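Eukaryotic translation initiation factor 2A (Schizosaccharomyces pombe, PDB 3WJ9) probably directs methionyl-tRNAi to 40S ribosomal subunits in a codon-dependent manner early in the translation of a small number of mRNAs, its beta-propeller part being described here. Local coordinates at residues 271-276 against 312-317; 334-339 against 351-356; 61-66 against 407-412. All blocks are in the same frame, centred on the assembly; numbering follows the deposited sequence.

How the contacts relate
The three contacts illustrate how a beta-propeller is held together at successive levels: between blades, within a blade, and between distant parts of the chain. Contact 1 sets strand 271-276 of one four-stranded sheet beside strand 314-317 of the next. Contact 2 follows in series on that second sheet, joining strands 335-340 and 346-352. Their centres lie about 14 Å apart, and they touch directly through a salt bridge from R312 NH2 to D337 OD2 (2.6 Å). Contact 3 is separate, its centre about 27 Å from those of the other two. Its segments are 341 residues apart at their closest ends, and 61-66 comes earliest in the chain, so both other contacts are nested within the long loop it closes.

Contact 1 (271-276 against 312-317); sequences IHDVCW and RNTLIF
H272, D273 and C275 face N313, L315 and F317 where the first strands of two successive propeller blades run side by side, 11° from parallel and 6.1 Å apart at the axes. No backbone ladder joins them; the polar link is a carboxylate. D273 OD2 accepts the backbone N-H of L315 at 3.1 Å (N-H...O 156°), met from well above the carboxylate plane. The same oxygen accepts a hydrogen bond from a water that also donates one to L315 O, so side chain and solvent together serve both backbone polar groups of L315. T314 CG2, anti to its own backbone N, lies 3.3 Å from D273 OD2. Each strand carries a classic beta bulge here: H272 and D273 both face V286 within their blade, and N313 and T314 both face A327 in theirs. At the bulges H272 CB packs on N313 O (3.6 Å), while H272 NE2 is bonded to G288 O. Farther along, C275 SG stands anti to its backbone N (chi1 -170°) and meets the F317 ring edge-on, in the ring plane and 3.8 Å from F317 CD1. C275 CB also meets L315 CD2 at 4.4 Å.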
# COMPACT_ATOMS: atom_id res chain seq x y z
N ILE A 271 13.15 -2.29 14.15
CA ILE A 271 11.76 -2.70 14.01
C ILE A 271 11.59 -3.26 12.60
O ILE A 271 11.97 -2.61 11.63
CB ILE A 271 10.77 -1.54 14.26
CG1 ILE A 271 10.82 -1.09 15.72
CG2 ILE A 271 9.36 -1.95 13.89
CD1 ILE A 271 11.81 0.02 16.00
N HIS A 272 11.03 -4.46 12.49
CA HIS A 272 10.95 -5.14 11.20
C HIS A 272 9.66 -4.82 10.46
O HIS A 272 9.62 -4.80 9.23
CB HIS A 272 11.08 -6.66 11.40
CG HIS A 272 12.44 -7.09 11.87
ND1 HIS A 272 13.50 -7.27 11.02
CD2 HIS A 272 12.90 -7.38 13.11
CE1 HIS A 272 14.56 -7.65 11.71
NE2 HIS A 272 14.22 -7.72 12.98
N ASP A 273 8.59 -4.56 11.21
CA ASP A 273 7.30 -4.26 10.60
C ASP A 273 6.42 -3.44 11.54
O ASP A 273 6.43 -3.65 12.76
CB ASP A 273 6.59 -5.55 10.21
CG ASP A 273 5.74 -5.40 8.97
OD1 ASP A 273 5.26 -4.28 8.71
OD2 ASP A 273 5.55 -6.40 8.25
N VAL A 274 5.67 -2.50 10.98
CA VAL A 274 4.69 -1.74 11.76
C VAL A 274 3.35 -1.78 11.03
O VAL A 274 3.27 -1.51 9.84
CB VAL A 274 5.14 -0.27 11.97
CG1 VAL A 274 4.27 0.40 13.01
CG2 VAL A 274 6.60 -0.22 12.39
N CYS A 275 2.28 -2.13 11.76
CA CYS A 275 0.99 -2.35 11.12
C CYS A 275 -0.19 -2.06 12.05
O CYS A 275 -0.23 -2.52 13.19
CB CYS A 275 0.90 -3.79 10.62
SG CYS A 275 -0.52 -4.15 9.57
N TRP A 276 -1.16 -1.30 11.55
CA TRP A 276 -2.40 -1.04 12.27
C TRP A 276 -3.34 -2.24 12.15
O TRP A 276 -3.05 -3.20 11.44
CB TRP A 276 -3.10 0.21 11.73
CG TRP A 276 -2.49 1.50 12.18
CD1 TRP A 276 -1.54 2.24 11.53
CD2 TRP A 276 -2.80 2.22 13.38
NE1 TRP A 276 -1.24 3.37 12.26
CE2 TRP A 276 -2.00 3.38 13.40
CE3 TRP A 276 -3.68 1.99 14.45
CZ2 TRP A 276 -2.05 4.30 14.43
CZ3 TRP A 276 -3.72 2.91 15.48
CH2 TRP A 276 -2.91 4.05 15.46
N ARG A 312 10.68 -14.18 12.78
CA ARG A 312 9.66 -13.46 12.03
C ARG A 312 10.09 -12.03 11.72
O ARG A 312 10.78 -11.39 12.52
CB ARG A 312 8.34 -13.46 12.81
CG ARG A 312 7.96 -14.83 13.38
CD ARG A 312 7.55 -15.80 12.29
NE ARG A 312 6.96 -17.02 12.84
CZ ARG A 312 7.40 -18.24 12.60
NH1 ARG A 312 8.44 -18.43 11.79
NH2 ARG A 312 6.80 -19.29 13.14
N ASN A 313 9.66 -11.52 10.57
CA ASN A 313 10.02 -10.17 10.14
C ASN A 313 8.83 -9.41 9.57
O ASN A 313 8.99 -8.31 9.04
CB ASN A 313 11.14 -10.22 9.10
CG ASN A 313 10.79 -11.06 7.88
OD1 ASN A 313 9.62 -11.32 7.60
ND2 ASN A 313 11.81 -11.49 7.15
N THR A 314 7.64 -10.00 9.66
CA THR A 314 6.47 -9.45 8.99
C THR A 314 5.18 -9.75 9.75
O THR A 314 4.92 -10.89 10.13
CB THR A 314 6.35 -10.00 7.56
OG1 THR A 314 7.58 -9.81 6.86
CG2 THR A 314 5.22 -9.31 6.81
N LEU A 315 4.38 -8.71 9.97
CA LEU A 315 3.11 -8.84 10.67
C LEU A 315 1.95 -8.38 9.80
O LEU A 315 2.05 -7.36 9.12
CB LEU A 315 3.14 -8.02 11.97
CG LEU A 315 1.90 -8.10 12.86
CD1 LEU A 315 1.93 -9.35 13.73
CD2 LEU A 315 1.78 -6.85 13.72
N ILE A 316 0.85 -9.13 9.81
CA ILE A 316 -0.34 -8.76 9.05
C ILE A 316 -1.63 -9.03 9.84
O ILE A 316 -1.80 -10.10 10.40
CB ILE A 316 -0.43 -9.53 7.70
CG1 ILE A 316 0.83 -9.31 6.86
CG2 ILE A 316 -1.66 -9.09 6.91
CD1 ILE A 316 0.87 -10.12 5.58
N PHE A 317 -2.52 -8.04 9.87
CA PHE A 317 -3.83 -8.22 10.49
C PHE A 317 -4.85 -8.66 9.43
O PHE A 317 -4.79 -8.21 8.29
CB PHE A 317 -4.30 -6.93 11.17
CG PHE A 317 -3.57 -6.62 12.45
CD1 PHE A 317 -2.36 -5.95 12.42
CD2 PHE A 317 -4.11 -6.98 13.67
CE1 PHE A 317 -1.69 -5.66 13.60
CE2 PHE A 317 -3.45 -6.68 14.85
CZ PHE A 317 -2.23 -6.02 14.81
O HOH W 1 2.99 -6.05 7.20

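Contact 2 (334-339 against 351-356); sequences GSIDIF and VEAANC
G334 O accepts the backbone N-H of A353 at 2.6 Å, at the end of the hairpin formed by 334-339 and 351-356. E352 CG also lies 3.4 Å from G334 O, so the carbonyl is flanked by an aliphatic chain as well as gripped by an amide. The strands are antiparallel. I336 and V351 form a hydrogen-bonded pair, in which V351 N donates a hydrogen bond to I336 O (2.8 Å); the reverse link is modelled implausibly short, and its exact length is doubtful. S335 and E352 are the adjoining non-hydrogen-bonded pair, and their side chains share one face, with S335 OG 3.5 Å from E352 CG. E352 CG stands anti to the backbone N (chi1 -173°), which carries it alongside the serine. On the other face, I336 and V351 lie side by side and point the same way, V351 CG2 touching I336 CB at 3.6 Å. Beyond the strand, a type II turn from A353 to C356, closed by C356 N to A353 O (3.1 Å), carries the chain past G334, whose closest CA across the contact is that of A354, while A353 CB stays 4.4 Å from I336 CD1. The pair forms the outer hairpin of a four-stranded propeller blade: I336 packs on L325 and A327 of strand 323-327 and on T370 of strand 367-372 in the following blade, whose first strand, 358-361, begins just past the turn.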
# COMPACT_ATOMS: atom_id res chain seq x y z
N GLY A 334 10.76 -19.87 5.31
CA GLY A 334 9.79 -18.87 5.71
C GLY A 334 8.47 -19.46 6.16
O GLY A 334 7.61 -19.78 5.34
N SER A 335 8.30 -19.60 7.47
CA SER A 335 7.07 -20.16 8.02
C SER A 335 6.01 -19.08 8.21
O SER A 335 6.29 -17.89 8.03
CB SER A 335 7.35 -20.86 9.35
OG SER A 335 8.25 -21.94 9.17
N ILE A 336 4.81 -19.50 8.57
CA ILE A 336 3.70 -18.57 8.83
C ILE A 336 2.88 -19.03 10.03
O ILE A 336 2.49 -20.20 10.12
CB ILE A 336 2.77 -18.43 7.61
CG1 ILE A 336 3.51 -17.80 6.42
CG2 ILE A 336 1.54 -17.60 7.96
CD1 ILE A 336 2.63 -17.59 5.21
N ASP A 337 2.62 -18.11 10.96
CA ASP A 337 1.76 -18.39 12.11
C ASP A 337 0.55 -17.47 12.09
O ASP A 337 0.65 -16.32 11.67
CB ASP A 337 2.54 -18.23 13.42
CG ASP A 337 3.64 -19.25 13.57
OD1 ASP A 337 3.59 -20.29 12.88
OD2 ASP A 337 4.56 -19.03 14.40
N ILE A 338 -0.59 -17.97 12.55
CA ILE A 338 -1.81 -17.16 12.62
C ILE A 338 -2.41 -17.19 14.02
O ILE A 338 -2.76 -18.25 14.54
CB ILE A 338 -2.86 -17.62 11.59
CG1 ILE A 338 -2.34 -17.41 10.17
CG2 ILE A 338 -4.17 -16.87 11.79
CD1 ILE A 338 -3.34 -17.77 9.09
N PHE A 339 -2.54 -16.01 14.62
CA PHE A 339 -3.03 -15.88 15.99
C PHE A 339 -4.41 -15.23 16.02
O PHE A 339 -4.83 -14.59 15.05
CB PHE A 339 -2.04 -15.07 16.83
CG PHE A 339 -0.66 -15.67 16.89
CD1 PHE A 339 0.27 -15.40 15.89
CD2 PHE A 339 -0.30 -16.50 17.93
CE1 PHE A 339 1.53 -15.96 15.94
CE2 PHE A 339 0.96 -17.06 17.98
CZ PHE A 339 1.88 -16.79 16.99
N VAL A 351 1.84 -22.75 9.14
CA VAL A 351 2.22 -23.26 7.83
C VAL A 351 3.57 -22.70 7.44
O VAL A 351 4.01 -21.68 7.99
CB VAL A 351 1.19 -22.91 6.73
CG1 VAL A 351 -0.22 -23.24 7.19
CG2 VAL A 351 1.29 -21.44 6.35
N GLU A 352 4.25 -23.35 6.51
CA GLU A 352 5.49 -22.81 6.00
C GLU A 352 5.35 -22.49 4.52
O GLU A 352 4.74 -23.25 3.76
CB GLU A 352 6.66 -23.76 6.23
CG GLU A 352 8.00 -23.14 5.85
CD GLU A 352 9.16 -24.09 6.03
OE1 GLU A 352 8.94 -25.22 6.52
OE2 GLU A 352 10.30 -23.71 5.70
N ALA A 353 5.91 -21.36 4.12
CA ALA A 353 5.99 -20.99 2.72
C ALA A 353 7.39 -20.45 2.47
O ALA A 353 7.61 -19.24 2.49
CB ALA A 353 4.93 -19.96 2.36
N ALA A 354 8.33 -21.36 2.29
CA ALA A 354 9.72 -21.01 2.03
C ALA A 354 9.82 -20.08 0.83
O ALA A 354 9.10 -20.26 -0.16
CB ALA A 354 10.55 -22.26 1.81
N ASN A 355 10.69 -19.09 0.94
CA ASN A 355 10.95 -18.14 -0.14
C ASN A 355 9.72 -17.31 -0.53
O ASN A 355 9.70 -16.69 -1.59
CB ASN A 355 11.48 -18.88 -1.37
CG ASN A 355 12.84 -19.50 -1.13
OD1 ASN A 355 13.75 -18.86 -0.61
ND2 ASN A 355 12.99 -20.77 -1.50
N CYS A 356 8.71 -17.30 0.33
CA CYS A 356 7.51 -16.51 0.07
C CYS A 356 7.84 -15.03 0.07
O CYS A 356 8.45 -14.51 1.01
CB CYS A 356 6.43 -16.82 1.11
SG CYS A 356 4.94 -15.81 0.97

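Contact 3 (61-66 against 407-412); sequences DTESGA and RPRPLN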
# COMPACT_ATOMS: atom_id res chain seq x y z
N ASP A 61 -13.56 -4.96 -16.42
CA ASP A 61 -14.56 -5.15 -15.38
C ASP A 61 -14.33 -6.49 -14.69
O ASP A 61 -14.41 -7.54 -15.33
CB ASP A 61 -15.98 -5.08 -15.96
CG ASP A 61 -17.05 -5.38 -14.93
OD1 ASP A 61 -16.85 -5.08 -13.74
OD2 ASP A 61 -18.10 -5.94 -15.32
N THR A 62 -14.07 -6.46 -13.39
CA THR A 62 -13.68 -7.66 -12.65
C THR A 62 -14.79 -8.71 -12.56
O THR A 62 -14.56 -9.82 -12.09
CB THR A 62 -13.22 -7.31 -11.23
OG1 THR A 62 -14.33 -6.80 -10.48
CG2 THR A 62 -12.11 -6.28 -11.27
N GLU A 63 -16.00 -8.35 -12.99
CA GLU A 63 -17.12 -9.28 -12.96
C GLU A 63 -17.19 -10.09 -14.25
O GLU A 63 -17.25 -11.32 -14.23
CB GLU A 63 -18.43 -8.54 -12.73
CG GLU A 63 -19.26 -9.12 -11.59
CD GLU A 63 -18.53 -9.08 -10.26
OE1 GLU A 63 -18.45 -7.99 -9.66
OE2 GLU A 63 -18.02 -10.13 -9.84
N SER A 64 -17.17 -9.39 -15.38
CA SER A 64 -17.29 -10.04 -16.68
C SER A 64 -15.93 -10.24 -17.34
O SER A 64 -15.76 -11.14 -18.16
CB SER A 64 -18.20 -9.23 -17.60
OG SER A 64 -17.73 -7.90 -17.75
N GLY A 65 -14.96 -9.41 -16.98
CA GLY A 65 -13.66 -9.44 -17.62
C GLY A 65 -13.66 -8.52 -18.82
O GLY A 65 -12.65 -8.38 -19.52
N ALA A 66 -14.80 -7.88 -19.06
CA ALA A 66 -14.98 -7.02 -20.23
C ALA A 66 -14.05 -5.82 -20.20
O ALA A 66 -13.97 -5.10 -19.20
CB ALA A 66 -16.42 -6.57 -20.33
N ARG A 407 -8.63 -9.83 -5.36
CA ARG A 407 -9.48 -8.71 -5.75
C ARG A 407 -10.19 -8.20 -4.50
O ARG A 407 -11.07 -8.88 -3.96
CB ARG A 407 -10.50 -9.13 -6.81
CG ARG A 407 -11.47 -8.04 -7.18
CD ARG A 407 -12.70 -8.61 -7.86
NE ARG A 407 -13.41 -9.54 -6.99
CZ ARG A 407 -14.58 -10.09 -7.30
NH1 ARG A 407 -15.17 -9.80 -8.45
NH2 ARG A 407 -15.16 -10.93 -6.45
N PRO A 408 -9.81 -7.00 -4.04
CA PRO A 408 -10.30 -6.45 -2.77
C PRO A 408 -11.79 -6.12 -2.79
O PRO A 408 -12.27 -5.49 -3.73
CB PRO A 408 -9.47 -5.18 -2.59
CG PRO A 408 -9.12 -4.77 -3.98
CD PRO A 408 -8.92 -6.06 -4.73
N ARG A 409 -12.52 -6.55 -1.75
CA ARG A 409 -13.93 -6.22 -1.61
C ARG A 409 -14.16 -5.50 -0.28
O ARG A 409 -13.51 -5.82 0.71
CB ARG A 409 -14.80 -7.48 -1.68
CG ARG A 409 -14.43 -8.47 -2.78
CD ARG A 409 -14.36 -7.83 -4.15
NE ARG A 409 -15.66 -7.39 -4.65
CZ ARG A 409 -15.82 -6.71 -5.78
NH1 ARG A 409 -14.78 -6.39 -6.53
NH2 ARG A 409 -17.04 -6.35 -6.16
N PRO A 410 -15.09 -4.53 -0.26
CA PRO A 410 -15.37 -3.74 0.94
C PRO A 410 -16.58 -4.23 1.74
O PRO A 410 -17.68 -4.36 1.19
CB PRO A 410 -15.64 -2.35 0.37
CG PRO A 410 -16.13 -2.59 -1.06
CD PRO A 410 -15.86 -4.04 -1.42
N LEU A 411 -16.37 -4.46 3.03
CA LEU A 411 -17.44 -4.81 3.97
C LEU A 411 -18.27 -6.00 3.49
O LEU A 411 -19.50 -5.92 3.41
CB LEU A 411 -18.37 -3.61 4.20
CG LEU A 411 -17.97 -2.53 5.20
CD1 LEU A 411 -17.32 -1.36 4.48
CD2 LEU A 411 -19.18 -2.07 5.99
N ASN A 412 -17.60 -7.10 3.17
CA ASN A 412 -18.29 -8.30 2.73
C ASN A 412 -19.03 -8.95 3.89
O ASN A 412 -20.26 -8.95 3.93
CB ASN A 412 -17.31 -9.28 2.09
CG ASN A 412 -17.99 -10.43 1.37
OD1 ASN A 412 -19.15 -10.74 1.63
ND2 ASN A 412 -17.28 -11.04 0.43
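T62 and E63, in the turn of the hairpin between strands 57-61 and 67-71, meet R407 and R409 of the tail that follows strand 401-406. E63 OE2 forms a salt bridge with R407 NH1 at 3.2 Å (N-H...O 149°). The oxygen sits at the edge of the guanidinium, in its plane, and is approached on its syn side but tilted out of the carboxylate plane, while the carboxylate and guanidinium planes are turned 63° apart. R409 lays its guanidinium over that of R407, with R409 CZ 3.8 Å above the centre of the R407 plane. Two like charges are thus brought close, a repulsion that E63 probably offsets: its OE1 lies 4.1 Å from R409 NH2, too far out of plane for an N-H to point at it. An alanine in place of E63 would probably leave R407 NH1 without its salt-bridge partner and the paired arginines with less opposing charge. T62 OG1, bonded to G46 O, packs on R407 CD at 3.6 Å. Within the turn S64 OG donates to D61 OD2 and accepts from A66 N (3.2 Å), an ST turn. Q6 bonds both T62 O and the R407 backbone, a meeting of the N-terminal and C-terminal parts of this fragment consistent with ring closure in a beta-propeller.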